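Local coordinates for L-arabinose ABC transporter, periplasmic L-arabinose-binding protein (Burkholderia thailandensis, PDB 4KZK) that probably captures sugars such as L-arabinose in the periplasm for an ABC importer, and holds beta-D-galactose in the cleft between its lobes, at residues P106-K111 / D124-G129; T82-L87 / Q93-C98. All coordinates share one frame; numbering follows the deposited sequence.

Contact 1: residues P106-K111 / D124-G129; sequences PGIAAK and DQLVDG. With GAL (beta-D-galactopyranose), chain B.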
# COMPACT_ATOMS: atom_id res chain seq x y z
N PRO A 106 12.95 -4.32 16.27
CA PRO A 106 13.93 -4.96 17.14
C PRO A 106 13.43 -6.23 17.84
O PRO A 106 14.15 -7.23 17.90
CB PRO A 106 14.28 -3.86 18.15
CG PRO A 106 14.13 -2.60 17.37
CD PRO A 106 12.97 -2.85 16.40
N GLY A 107 12.22 -6.19 18.39
CA GLY A 107 11.63 -7.38 18.99
C GLY A 107 11.44 -8.53 18.01
O GLY A 107 11.66 -9.69 18.34
N ILE A 108 10.97 -8.20 16.81
CA ILE A 108 10.79 -9.20 15.76
C ILE A 108 12.13 -9.86 15.42
O ILE A 108 12.24 -11.08 15.31
CB ILE A 108 10.13 -8.58 14.51
CG1 ILE A 108 8.70 -8.13 14.84
CG2 ILE A 108 10.14 -9.55 13.34
CD1 ILE A 108 8.08 -7.21 13.79
N ALA A 109 13.16 -9.04 15.27
CA ALA A 109 14.47 -9.52 14.91
C ALA A 109 15.03 -10.42 16.01
O ALA A 109 15.62 -11.48 15.72
CB ALA A 109 15.40 -8.34 14.66
N ALA A 110 14.86 -10.01 17.26
CA ALA A 110 15.38 -10.78 18.37
C ALA A 110 14.71 -12.15 18.47
O ALA A 110 15.37 -13.17 18.68
CB ALA A 110 15.24 -10.02 19.68
N LYS A 111 13.39 -12.19 18.30
CA LYS A 111 12.67 -13.46 18.38
C LYS A 111 13.02 -14.38 17.21
O LYS A 111 13.21 -15.57 17.40
CB LYS A 111 11.16 -13.25 18.49
CG LYS A 111 10.36 -14.55 18.47
CD LYS A 111 8.90 -14.35 18.84
CE LYS A 111 8.73 -14.30 20.35
NZ LYS A 111 7.32 -14.10 20.76
N ASP A 124 6.43 -2.57 4.33
CA ASP A 124 6.65 -1.61 5.39
C ASP A 124 7.95 -1.97 6.09
O ASP A 124 8.04 -2.99 6.77
CB ASP A 124 5.50 -1.61 6.38
CG ASP A 124 4.15 -1.26 5.75
OD1 ASP A 124 4.10 -0.99 4.53
OD2 ASP A 124 3.14 -1.25 6.51
N GLN A 125 8.96 -1.11 5.94
CA GLN A 125 10.30 -1.43 6.41
C GLN A 125 10.42 -1.29 7.91
O GLN A 125 10.01 -0.28 8.49
CB GLN A 125 11.34 -0.53 5.69
CG GLN A 125 12.78 -0.98 5.91
CD GLN A 125 13.77 -0.16 5.10
OE1 GLN A 125 13.49 0.99 4.69
NE2 GLN A 125 14.93 -0.74 4.84
N LEU A 126 11.02 -2.29 8.56
CA LEU A 126 11.18 -2.29 10.01
C LEU A 126 12.23 -1.24 10.42
O LEU A 126 13.21 -1.02 9.69
CB LEU A 126 11.58 -3.68 10.50
CG LEU A 126 10.57 -4.82 10.25
CD1 LEU A 126 11.18 -6.15 10.68
CD2 LEU A 126 9.27 -4.57 10.97
N VAL A 127 12.02 -0.59 11.56
CA VAL A 127 12.91 0.48 12.04
C VAL A 127 13.20 0.35 13.51
O VAL A 127 12.48 -0.34 14.25
CB VAL A 127 12.31 1.90 11.80
CG1 VAL A 127 12.01 2.12 10.33
CG2 VAL A 127 11.08 2.12 12.68
N ASP A 128 14.27 1.02 13.93
CA ASP A 128 14.66 1.05 15.34
C ASP A 128 13.99 2.22 16.08
O ASP A 128 13.14 2.92 15.52
CB ASP A 128 16.20 1.04 15.46
CG ASP A 128 16.87 2.29 14.92
OD1 ASP A 128 16.26 3.38 14.89
OD2 ASP A 128 18.04 2.17 14.52
N GLY A 129 14.40 2.45 17.32
CA GLY A 129 13.75 3.43 18.19
C GLY A 129 13.93 4.88 17.79
O GLY A 129 13.23 5.76 18.31
C1 GAL B . 1.42 -1.21 2.42
C2 GAL B . -0.08 -0.96 2.24
C3 GAL B . -0.61 -1.91 1.16
C4 GAL B . 0.23 -1.76 -0.11
C5 GAL B . 1.69 -2.01 0.22
C6 GAL B . 2.58 -1.81 -1.00
O1 GAL B . 1.90 -0.24 3.33
O2 GAL B . -0.72 -1.21 3.48
O3 GAL B . -2.00 -1.69 0.90
O4 GAL B . 0.03 -0.49 -0.69
O5 GAL B . 2.10 -1.05 1.18
O6 GAL B . 3.94 -2.05 -0.67
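Ile-108 and Leu-126 meet methyl to methyl, CD1 of the isoleucine against CD2 of the leucine at 4.0 Å, the two side chains crossing at about a right angle. Ile-108 reaches the loop by extending CG1 beside its backbone N (chi1 -66°) and then stretching on to CD1 (chi2 166°), while CB points from the helix toward Leu-126. Both residues are buried, and Val-80 and Leu-119 adjoin Ile-108 from helix 77-89 and strand 118-122. Two residues earlier in the helix, the ring of Pro-106 lies by the loop backbone: CD approaches the carbonyl O of Val-127 at 3.3 Å, and CG lies 4.2 Å from CA of Asp-128. The fold is that of a periplasmic sugar-binding protein with Rossmann-like alternation of strand and helix; helix 105-114 leads into strand 118-122, and the loop 124-129 leaves beyond the C-terminal end of that strand, where the sugar is bound. At the cleft end of this loop, the carboxylate of Asp-124 accepts a hydrogen bond at OD1 from O1 of galactose, 2.6 Å away. Its other oxygen, OD2, forms a salt bridge with Lys-44, whose NZ also hydrogen-bonds to the sugar, leaving each carboxylate oxygen with its own polar partner. At the far end, OD1 of Asp-128 receives the backbone N-H groups of Arg-130 and Ala-132, tying the loop back on itself.

Contact 2: residues T82-L87 / Q93-C98; sequences TALDSL and QGVIIC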
# COMPACT_ATOMS: atom_id res chain seq x y z
N THR A 82 2.63 -13.78 18.69
CA THR A 82 2.07 -15.13 18.65
C THR A 82 2.30 -15.77 17.29
O THR A 82 2.48 -16.98 17.20
CB THR A 82 0.60 -15.16 19.07
OG1 THR A 82 -0.19 -14.36 18.17
CG2 THR A 82 0.46 -14.62 20.50
N ALA A 83 2.36 -14.96 16.23
CA ALA A 83 2.61 -15.53 14.90
C ALA A 83 4.01 -16.14 14.84
O ALA A 83 4.22 -17.22 14.31
CB ALA A 83 2.46 -14.47 13.83
N LEU A 84 4.99 -15.43 15.38
CA LEU A 84 6.35 -15.92 15.37
C LEU A 84 6.49 -17.16 16.28
O LEU A 84 7.21 -18.10 15.91
CB LEU A 84 7.31 -14.82 15.81
CG LEU A 84 7.32 -13.50 15.02
CD1 LEU A 84 8.29 -12.52 15.68
CD2 LEU A 84 7.58 -13.70 13.54
N ASP A 85 5.78 -17.18 17.41
CA ASP A 85 5.76 -18.37 18.27
C ASP A 85 5.22 -19.56 17.48
O ASP A 85 5.76 -20.67 17.57
CB ASP A 85 4.84 -18.15 19.48
CG ASP A 85 5.38 -17.14 20.48
OD1 ASP A 85 6.56 -16.73 20.40
OD2 ASP A 85 4.57 -16.77 21.36
N SER A 86 4.13 -19.34 16.74
CA SER A 86 3.51 -20.44 15.98
C SER A 86 4.45 -20.97 14.91
O SER A 86 4.54 -22.19 14.69
CB SER A 86 2.18 -20.00 15.34
OG SER A 86 1.46 -21.13 14.81
N LEU A 87 5.13 -20.06 14.23
CA LEU A 87 6.09 -20.43 13.20
C LEU A 87 7.24 -21.24 13.78
O LEU A 87 7.64 -22.25 13.18
CB LEU A 87 6.59 -19.18 12.46
CG LEU A 87 5.55 -18.51 11.56
CD1 LEU A 87 6.09 -17.18 11.02
CD2 LEU A 87 5.15 -19.43 10.41
N GLN A 93 11.94 -22.09 8.99
CA GLN A 93 13.30 -21.58 8.96
C GLN A 93 13.39 -20.13 8.50
O GLN A 93 14.47 -19.55 8.47
CB GLN A 93 14.21 -22.45 8.08
CG GLN A 93 14.26 -23.93 8.48
CD GLN A 93 13.22 -24.77 7.75
OE1 GLN A 93 12.43 -24.26 6.98
NE2 GLN A 93 13.24 -26.08 7.99
N GLY A 94 12.26 -19.54 8.12
CA GLY A 94 12.26 -18.14 7.74
C GLY A 94 10.88 -17.52 7.83
O GLY A 94 9.89 -18.24 7.81
N VAL A 95 10.85 -16.19 7.90
CA VAL A 95 9.60 -15.43 7.91
C VAL A 95 9.76 -14.13 7.12
O VAL A 95 10.77 -13.38 7.26
CB VAL A 95 9.14 -15.14 9.38
CG1 VAL A 95 10.24 -14.45 10.18
CG2 VAL A 95 7.84 -14.32 9.42
N ILE A 96 8.75 -13.85 6.30
CA ILE A 96 8.60 -12.58 5.59
C ILE A 96 7.42 -11.88 6.25
O ILE A 96 6.39 -12.51 6.47
CB ILE A 96 8.34 -12.82 4.10
CG1 ILE A 96 9.53 -13.55 3.44
CG2 ILE A 96 8.05 -11.52 3.37
CD1 ILE A 96 9.20 -14.22 2.13
N ILE A 97 7.59 -10.62 6.62
CA ILE A 97 6.55 -9.95 7.39
C ILE A 97 6.31 -8.51 6.92
O ILE A 97 7.25 -7.79 6.64
CB ILE A 97 6.87 -9.98 8.91
CG1 ILE A 97 5.74 -9.34 9.74
CG2 ILE A 97 8.24 -9.36 9.22
CD1 ILE A 97 5.75 -9.71 11.21
N CYS A 98 5.04 -8.14 6.85
CA CYS A 98 4.64 -6.73 6.78
C CYS A 98 4.01 -6.44 8.13
O CYS A 98 2.86 -6.80 8.35
CB CYS A 98 3.66 -6.43 5.65
SG CYS A 98 3.26 -4.64 5.61
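The helix segment 82-87 lies against one face of strand 94-98, the backbones coming nearest where CA of Leu-87 is 8.1 Å from CA of Val-95, a spacing bridged by side chains alone. Val-95 points toward the helix and offers its CG2 methyl to two leucines one helical turn apart. CD1 of Leu-87 comes to 3.7 Å from Val-95 CG2 and 4.0 Å from Val-95 CB, and CD2 of Leu-84 reaches the same CG2 at 4.2 Å; each leucine crosses the valine roughly at right angles. The valine's chi1 of 54° sets CG1 between its backbone N and carbonyl carbon and CG2 anti to the N, which brings CG2 to both leucines. Val-42 of the neighbouring strand 38-43 touches both Leu-87 and Val-95, and Leu-119 of strand 118-122 packs on the valine from the other neighbouring strand; helix 77-89 thus packs on the parallel strands of this lobe, as in the Rossmann-like alpha/beta fold of periplasmic binding proteins. On the reverse face, Ile-96 meets Met-302 of helix 291-308. All three residues that touch across the contact are buried and aliphatic; helix and strand are therefore joined here by hydrophobic and van der Waals packing, without directional polar bonds.

Contact 2 closes before contact 1 opens along the chain, and strand 94-98 is followed, after a short loop, by helix 105-114. Their centres lie 13 Å apart within the same lobe, whose parallel strands 38-43, 94-98 and 118-122 are adjacent in the sheet. Helices 77-89 and 105-114 are joined by the salt bridge of Lys-111 NZ to Asp-85 OD1 (2.8 Å), and the aliphatic part of the same lysine packs there too, CD of Lys-111 lying 3.5 Å from CB of Leu-84. At the cleft end, Asp-124 CG sits 3.5 Å from Cys-98 SG, bringing the end of segment 93-98 to the sugar-binding loop. The two helices and the sugar-contacting loop are thus linked side chain to side chain within the same lobe.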